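Local coordinates for protein AdeR (Acinetobacter baumannii, PDB 5X5L) that binds an intercistronic DNA region through its C-terminal domain, the part described here, and probably acts as the phosphorelay response regulator of a two-component system, at residues L65-T68 with V69-H72; I38-M41 with I42-P45; E9-T12 with D13-S16. All coordinates share one frame; numbering follows the deposited sequence.

Interaction 1: L65-T68 with V69-H72. With nucleotides of chain J.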
# COMPACT_ATOMS: atom_id res chain seq x y z
N LEU C 65 -27.69 -17.31 -9.44
CA LEU C 65 -29.01 -17.27 -8.79
C LEU C 65 -29.11 -16.14 -7.78
O LEU C 65 -28.12 -15.75 -7.16
CB LEU C 65 -29.30 -18.58 -8.05
CG LEU C 65 -29.22 -19.91 -8.83
CD1 LEU C 65 -29.30 -21.12 -7.90
CD2 LEU C 65 -30.29 -19.97 -9.91
N GLU C 66 -30.33 -15.68 -7.55
CA GLU C 66 -30.59 -14.62 -6.57
C GLU C 66 -30.41 -15.14 -5.15
O GLU C 66 -30.04 -14.39 -4.25
CB GLU C 66 -31.99 -14.03 -6.78
CG GLU C 66 -32.12 -13.20 -8.05
CD GLU C 66 -33.30 -12.22 -8.03
OE1 GLU C 66 -34.37 -12.55 -7.47
OE2 GLU C 66 -33.13 -11.11 -8.58
N ARG C 67 -30.65 -16.43 -4.95
CA ARG C 67 -30.44 -17.03 -3.63
C ARG C 67 -28.98 -16.95 -3.18
O ARG C 67 -28.72 -16.84 -1.99
CB ARG C 67 -30.96 -18.46 -3.59
CG ARG C 67 -32.49 -18.53 -3.70
CD ARG C 67 -33.24 -17.97 -2.49
NE ARG C 67 -34.59 -17.60 -2.88
CZ ARG C 67 -35.31 -16.58 -2.41
NH1 ARG C 67 -34.82 -15.74 -1.49
NH2 ARG C 67 -36.55 -16.38 -2.86
N THR C 68 -28.04 -16.99 -4.12
CA THR C 68 -26.61 -16.84 -3.80
C THR C 68 -26.29 -15.49 -3.15
O THR C 68 -25.42 -15.40 -2.30
CB THR C 68 -25.72 -17.06 -5.04
OG1 THR C 68 -25.87 -18.41 -5.48
CG2 THR C 68 -24.25 -16.81 -4.74
N VAL C 69 -26.98 -14.44 -3.59
CA VAL C 69 -26.95 -13.14 -2.89
C VAL C 69 -27.30 -13.30 -1.42
O VAL C 69 -26.60 -12.76 -0.59
CB VAL C 69 -27.98 -12.13 -3.48
CG1 VAL C 69 -27.89 -10.78 -2.76
CG2 VAL C 69 -27.84 -11.97 -4.99
N ASP C 70 -28.36 -14.02 -1.11
CA ASP C 70 -28.81 -14.23 0.27
C ASP C 70 -27.69 -14.83 1.11
O ASP C 70 -27.45 -14.37 2.24
CB ASP C 70 -30.05 -15.16 0.36
CG ASP C 70 -31.24 -14.68 -0.45
OD1 ASP C 70 -31.11 -13.70 -1.21
OD2 ASP C 70 -32.32 -15.30 -0.31
N SER C 71 -26.98 -15.81 0.55
CA SER C 71 -25.90 -16.47 1.29
C SER C 71 -24.73 -15.54 1.58
O SER C 71 -24.16 -15.59 2.67
CB SER C 71 -25.41 -17.72 0.55
OG SER C 71 -24.83 -18.64 1.44
N HIS C 72 -24.38 -14.67 0.62
CA HIS C 72 -23.33 -13.67 0.88
C HIS C 72 -23.72 -12.72 2.00
O HIS C 72 -22.89 -12.36 2.83
CB HIS C 72 -22.94 -12.87 -0.36
CG HIS C 72 -22.13 -13.63 -1.36
ND1 HIS C 72 -20.80 -13.93 -1.17
CD2 HIS C 72 -22.45 -14.12 -2.58
CE1 HIS C 72 -20.34 -14.59 -2.21
NE2 HIS C 72 -21.33 -14.72 -3.08
P DC J 17 -25.10 -20.00 -8.66
OP1 DC J 17 -25.47 -20.15 -10.08
OP2 DC J 17 -25.69 -18.88 -7.88
O5' DC J 17 -25.41 -21.38 -7.94
C5' DC J 17 -24.79 -22.60 -8.37
C4' DC J 17 -25.08 -23.69 -7.38
O4' DC J 17 -24.46 -23.37 -6.12
C3' DC J 17 -26.57 -23.90 -7.10
O3' DC J 17 -26.91 -25.24 -7.47
C2' DC J 17 -26.73 -23.54 -5.63
C1' DC J 17 -25.34 -23.69 -5.06
N1 DC J 17 -24.99 -22.82 -3.92
C2 DC J 17 -24.41 -23.39 -2.78
O2 DC J 17 -24.26 -24.62 -2.74
N3 DC J 17 -24.05 -22.59 -1.75
C4 DC J 17 -24.22 -21.28 -1.83
N4 DC J 17 -23.86 -20.53 -0.79
C5 DC J 17 -24.78 -20.66 -2.99
C6 DC J 17 -25.14 -21.47 -4.00
P DC J 16 -20.46 -15.55 -6.95
OP1 DC J 16 -20.46 -14.91 -8.29
OP2 DC J 16 -20.96 -14.81 -5.77
O5' DC J 16 -21.25 -16.92 -7.04
C5' DC J 16 -20.92 -17.88 -8.05
C4' DC J 16 -21.40 -19.24 -7.60
O4' DC J 16 -20.83 -19.54 -6.32
C3' DC J 16 -22.91 -19.32 -7.40
O3' DC J 16 -23.52 -19.91 -8.55
C2' DC J 16 -23.08 -20.10 -6.10
C1' DC J 16 -21.67 -20.46 -5.66
N1 DC J 16 -21.40 -20.37 -4.22
C2 DC J 16 -21.05 -21.54 -3.53
O2 DC J 16 -21.04 -22.61 -4.13
N3 DC J 16 -20.75 -21.46 -2.21
C4 DC J 16 -20.79 -20.28 -1.58
N4 DC J 16 -20.50 -20.25 -0.28
C5 DC J 16 -21.13 -19.07 -2.27
C6 DC J 16 -21.42 -19.17 -3.57
P DT J 15 -16.12 -14.12 -2.14
OP1 DT J 15 -15.79 -12.68 -2.30
OP2 DT J 15 -16.80 -14.57 -0.90
O5' DT J 15 -16.98 -14.56 -3.41
C5' DT J 15 -16.34 -14.83 -4.67
C4' DT J 15 -16.98 -16.05 -5.29
O4' DT J 15 -16.62 -17.23 -4.54
C3' DT J 15 -18.50 -15.99 -5.29
O3' DT J 15 -18.99 -16.02 -6.64
C2' DT J 15 -18.93 -17.22 -4.51
C1' DT J 15 -17.72 -18.12 -4.59
N1 DT J 15 -17.56 -19.10 -3.49
C2 DT J 15 -17.52 -20.44 -3.79
O2 DT J 15 -17.64 -20.88 -4.92
N3 DT J 15 -17.33 -21.27 -2.71
C4 DT J 15 -17.18 -20.89 -1.39
O4 DT J 15 -17.01 -21.75 -0.52
C5 DT J 15 -17.22 -19.47 -1.14
C7 DT J 15 -17.08 -18.96 0.26
C6 DT J 15 -17.40 -18.65 -2.19
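Thr68 and His72 sit one turn apart near the start of helix 66-81, a local i to i+4 contact whose DNA-facing side meets the sugar-phosphate backbone of DNA strand J. His72 N donates to Thr68 O at 3.2 Å, and Ser71 N likewise to Arg67 O. Thr68 holds its hydroxyl beside its own backbone N (chi1 -64°), where OG1 hydrogen-bonds OP2 of DC17, a bond modelled so short that its length means little. Leu65 N donates to that same OP2 at 3.0 Å; with that caveat, one phosphate oxygen is held twice. OP2 of DC16 takes a bond from His72 NE2 at 2.7 Å, the oxygen lying at the edge of the imidazole, near its plane. Ser71 OG lies 3.1 Å from N4 of the DC17 base and bonds weakly to a thymine O4 and to Lys75, so the helix reaches base edges.

Arg67 and Asp70 form a salt bridge, NH1 to OD2 at 2.8 Å. OD2 uses its syn lone pair and lies in the guanidinium plane, the two planes 74° apart. Arg67 NH2 also pairs with another phosphate, Asp70 OD1 with Arg51. Such phosphate and base contacts mark the recognition helix of an OmpR/PhoB-type winged helix-turn-helix.

Interaction 2: I38-M41 with I42-P45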
# COMPACT_ATOMS: atom_id res chain seq x y z
N ILE C 38 -21.22 -4.47 2.03
CA ILE C 38 -21.26 -3.49 3.12
C ILE C 38 -20.88 -2.07 2.67
O ILE C 38 -21.46 -1.09 3.16
CB ILE C 38 -20.41 -3.94 4.34
CG1 ILE C 38 -20.65 -3.05 5.57
CG2 ILE C 38 -18.92 -3.95 4.02
CD1 ILE C 38 -22.07 -3.11 6.09
N SER C 39 -19.92 -1.96 1.76
CA SER C 39 -19.48 -0.67 1.23
C SER C 39 -20.51 -0.06 0.27
O SER C 39 -20.61 1.16 0.16
CB SER C 39 -18.13 -0.82 0.53
OG SER C 39 -17.57 0.45 0.24
N PHE C 40 -21.26 -0.91 -0.43
CA PHE C 40 -22.33 -0.48 -1.34
C PHE C 40 -23.54 0.03 -0.57
O PHE C 40 -24.06 1.10 -0.87
CB PHE C 40 -22.72 -1.64 -2.27
CG PHE C 40 -23.78 -1.32 -3.30
CD1 PHE C 40 -23.77 -0.11 -4.00
CD2 PHE C 40 -24.77 -2.26 -3.60
CE1 PHE C 40 -24.76 0.16 -4.93
CE2 PHE C 40 -25.73 -1.99 -4.55
CZ PHE C 40 -25.72 -0.77 -5.22
N MET C 41 -23.97 -0.75 0.42
CA MET C 41 -25.20 -0.45 1.18
C MET C 41 -25.06 0.69 2.18
O MET C 41 -26.04 1.35 2.48
CB MET C 41 -25.71 -1.71 1.88
CG MET C 41 -26.14 -2.80 0.89
SD MET C 41 -27.24 -4.05 1.58
CE MET C 41 -26.05 -4.80 2.64
N ILE C 42 -23.85 0.93 2.69
CA ILE C 42 -23.61 2.03 3.64
C ILE C 42 -23.78 3.43 3.02
O ILE C 42 -23.95 4.41 3.74
CB ILE C 42 -22.23 1.89 4.33
CG1 ILE C 42 -22.16 2.68 5.64
CG2 ILE C 42 -21.11 2.30 3.42
CD1 ILE C 42 -21.07 2.19 6.58
N ASP C 43 -23.71 3.53 1.69
CA ASP C 43 -23.98 4.79 0.97
C ASP C 43 -25.40 5.26 1.20
O ASP C 43 -25.62 6.45 1.46
CB ASP C 43 -23.76 4.62 -0.54
CG ASP C 43 -22.32 4.30 -0.90
OD1 ASP C 43 -21.39 4.94 -0.34
OD2 ASP C 43 -22.12 3.42 -1.77
N GLN C 44 -26.35 4.34 1.08
CA GLN C 44 -27.77 4.57 1.36
C GLN C 44 -28.22 3.54 2.40
O GLN C 44 -28.82 2.52 2.04
CB GLN C 44 -28.59 4.45 0.08
CG GLN C 44 -28.37 5.58 -0.91
CD GLN C 44 -29.41 5.60 -2.01
OE1 GLN C 44 -30.58 5.88 -1.77
NE2 GLN C 44 -28.99 5.30 -3.23
N PRO C 45 -27.93 3.79 3.70
CA PRO C 45 -28.18 2.77 4.74
C PRO C 45 -29.63 2.30 4.75
O PRO C 45 -29.86 1.09 4.75
CB PRO C 45 -27.85 3.52 6.04
CG PRO C 45 -27.00 4.67 5.65
CD PRO C 45 -27.46 5.06 4.28
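Ile42 N reaches back to Ile38 O at 3.2 Å, a hydrogen bond that continues the helical bonding of 32-41 to Ile42. Further on, Met41 O receives Gln44 N only weakly, at 3.3 Å. Pro45 has no N-H to offer; its CA makes a CH...O contact of 3.4 Å with the same Met41 O as the chain turns off.

The charged contacts gather round Asp43. Its CG lies beside its own backbone N (chi1 -64°), which swings the carboxylate back along the helix and places OD2 3.3 Å from Ser39 O and 3.2 Å from Phe40 O. Lys3 NZ, salt-bridged to Asp43 OD1 and hydrogen-bonded to Ser39 O, probably offsets the negative charge gathered there. This is the C-terminal part of the first helix of the winged helix-turn-helix, here tied to strand 3-5 of the N-terminal sheet. Gln44 NE2 instead bonds Asn56 O and Met59 O of the second subunit.

The remaining contacts are packing. Ile42 CG2 lies over the carbonyls of Ile38 and Ser39, 3.4 Å from Ile38 O and 3.5 Å from Ser39 O, and the Ile42 side chain also meets Ile8, Ile10 and Tyr5. Phe40 points away from the loop, its ring stacked with His57 of its own chain and meeting Phe49 at an angle, while Met41 packs on Leu54 and Leu89.

Interaction 3: E9-T12 with D13-S16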
# COMPACT_ATOMS: atom_id res chain seq x y z
N GLU C 9 -17.33 1.67 10.52
CA GLU C 9 -16.40 2.48 9.75
C GLU C 9 -15.78 1.63 8.65
O GLU C 9 -15.37 0.50 8.90
CB GLU C 9 -15.31 3.04 10.68
CG GLU C 9 -14.32 3.97 10.01
CD GLU C 9 -13.44 4.73 10.98
OE1 GLU C 9 -13.66 4.70 12.21
OE2 GLU C 9 -12.50 5.39 10.51
N ILE C 10 -15.75 2.17 7.44
CA ILE C 10 -15.06 1.56 6.30
C ILE C 10 -13.97 2.53 5.84
O ILE C 10 -14.27 3.64 5.42
CB ILE C 10 -16.03 1.27 5.14
CG1 ILE C 10 -17.12 0.30 5.59
CG2 ILE C 10 -15.27 0.76 3.92
CD1 ILE C 10 -18.21 0.07 4.57
N ASP C 11 -12.72 2.10 5.96
CA ASP C 11 -11.57 2.81 5.41
C ASP C 11 -11.34 2.23 4.01
O ASP C 11 -10.93 1.07 3.87
CB ASP C 11 -10.34 2.62 6.30
CG ASP C 11 -9.13 3.41 5.83
OD1 ASP C 11 -9.21 4.12 4.79
OD2 ASP C 11 -8.08 3.31 6.52
N THR C 12 -11.61 3.04 2.99
CA THR C 12 -11.59 2.58 1.59
C THR C 12 -10.17 2.39 1.02
O THR C 12 -10.01 1.60 0.08
CB THR C 12 -12.39 3.52 0.67
OG1 THR C 12 -12.55 2.95 -0.63
CG2 THR C 12 -11.72 4.91 0.57
N ASP C 13 -9.17 3.08 1.58
CA ASP C 13 -7.79 2.97 1.09
C ASP C 13 -7.12 1.65 1.52
O ASP C 13 -6.41 1.01 0.73
CB ASP C 13 -6.91 4.16 1.54
CG ASP C 13 -7.64 5.50 1.54
OD1 ASP C 13 -8.70 5.65 0.88
OD2 ASP C 13 -7.11 6.42 2.22
N THR C 14 -7.34 1.28 2.78
CA THR C 14 -6.86 0.00 3.29
C THR C 14 -7.75 -1.20 2.98
O THR C 14 -7.30 -2.32 3.18
CB THR C 14 -6.62 0.07 4.83
OG1 THR C 14 -7.79 0.55 5.47
CG2 THR C 14 -5.48 1.01 5.17
N HIS C 15 -9.00 -1.00 2.52
CA HIS C 15 -10.01 -2.07 2.36
C HIS C 15 -10.43 -2.72 3.68
O HIS C 15 -10.83 -3.90 3.72
CB HIS C 15 -9.52 -3.12 1.33
CG HIS C 15 -10.23 -3.08 0.02
ND1 HIS C 15 -11.00 -4.14 -0.42
CD2 HIS C 15 -10.30 -2.13 -0.95
CE1 HIS C 15 -11.51 -3.85 -1.60
NE2 HIS C 15 -11.10 -2.64 -1.94
N SER C 16 -10.38 -1.94 4.76
CA SER C 16 -10.70 -2.41 6.10
C SER C 16 -12.10 -1.94 6.51
O SER C 16 -12.48 -0.81 6.21
CB SER C 16 -9.68 -1.86 7.09
OG SER C 16 -8.38 -1.88 6.53
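Asp11 holds CG opposite its backbone N (chi1 -176°), and Thr14 sets OG1 between its own N and carbonyl carbon (chi1 53°); these torsions point both groups to the same side of the turn, where the side chains cross at about a right angle. Asp11 OD2 and Thr14 OG1 are 3.0 Å apart, a weak bond and not a settled one, because Ser16 OG, 2.7 Å from Thr14 OG1, competes for the proton; either hydroxyl could donate in that pair. Asp11 OD1 accepts a weak bond from Asp13 N at 3.4 Å. It lies 4.0 Å from Asp13 OD2, a like-charge approach that Asn2, weakly bonded to OD1, may soften.

Asp11 and Ser16 form an antiparallel hydrogen-bonded pair, Asp11 N to Ser16 O at 2.9 Å and Ser16 N to Asp11 O at 3.2 Å. His15 sits beside Ser16 opposite Asp11 with a positive phi of 65°, the mark of a G1 beta bulge.

The third subunit packs His46 on Thr14 and Val95 on His15, and takes backbone bonds from Asp13. Within the chain the hairpin links strands 8-11 and 16-19; the backbone of Ile10 bonds that of Lys3, and the His15 ring stacks on Tyr35 of helix 32-41.

In the fold
Along the chain the order is interaction 3, interaction 2, interaction 1. Interaction 3 turns a hairpin of the N-terminal four-stranded sheet, interaction 2 lies at the C-terminal part of helix 32-41, and interaction 1 opens helix 66-81. Interactions 3 and 2 touch, with centres about 13 Å apart: Ile10 CD1 packs 3.7 Å from Ser39 CA and 3.8 Å from Ile42 CG2, so the sheet lies directly against the helix. Interaction 1 is remote, its centre about 18 Å from that of interaction 2 and about 24 Å from that of interaction 3, across the middle of the chain. DNA contact thus belongs to interaction 1, whereas residues of 38-45 and 9-16 meet neighbouring subunits.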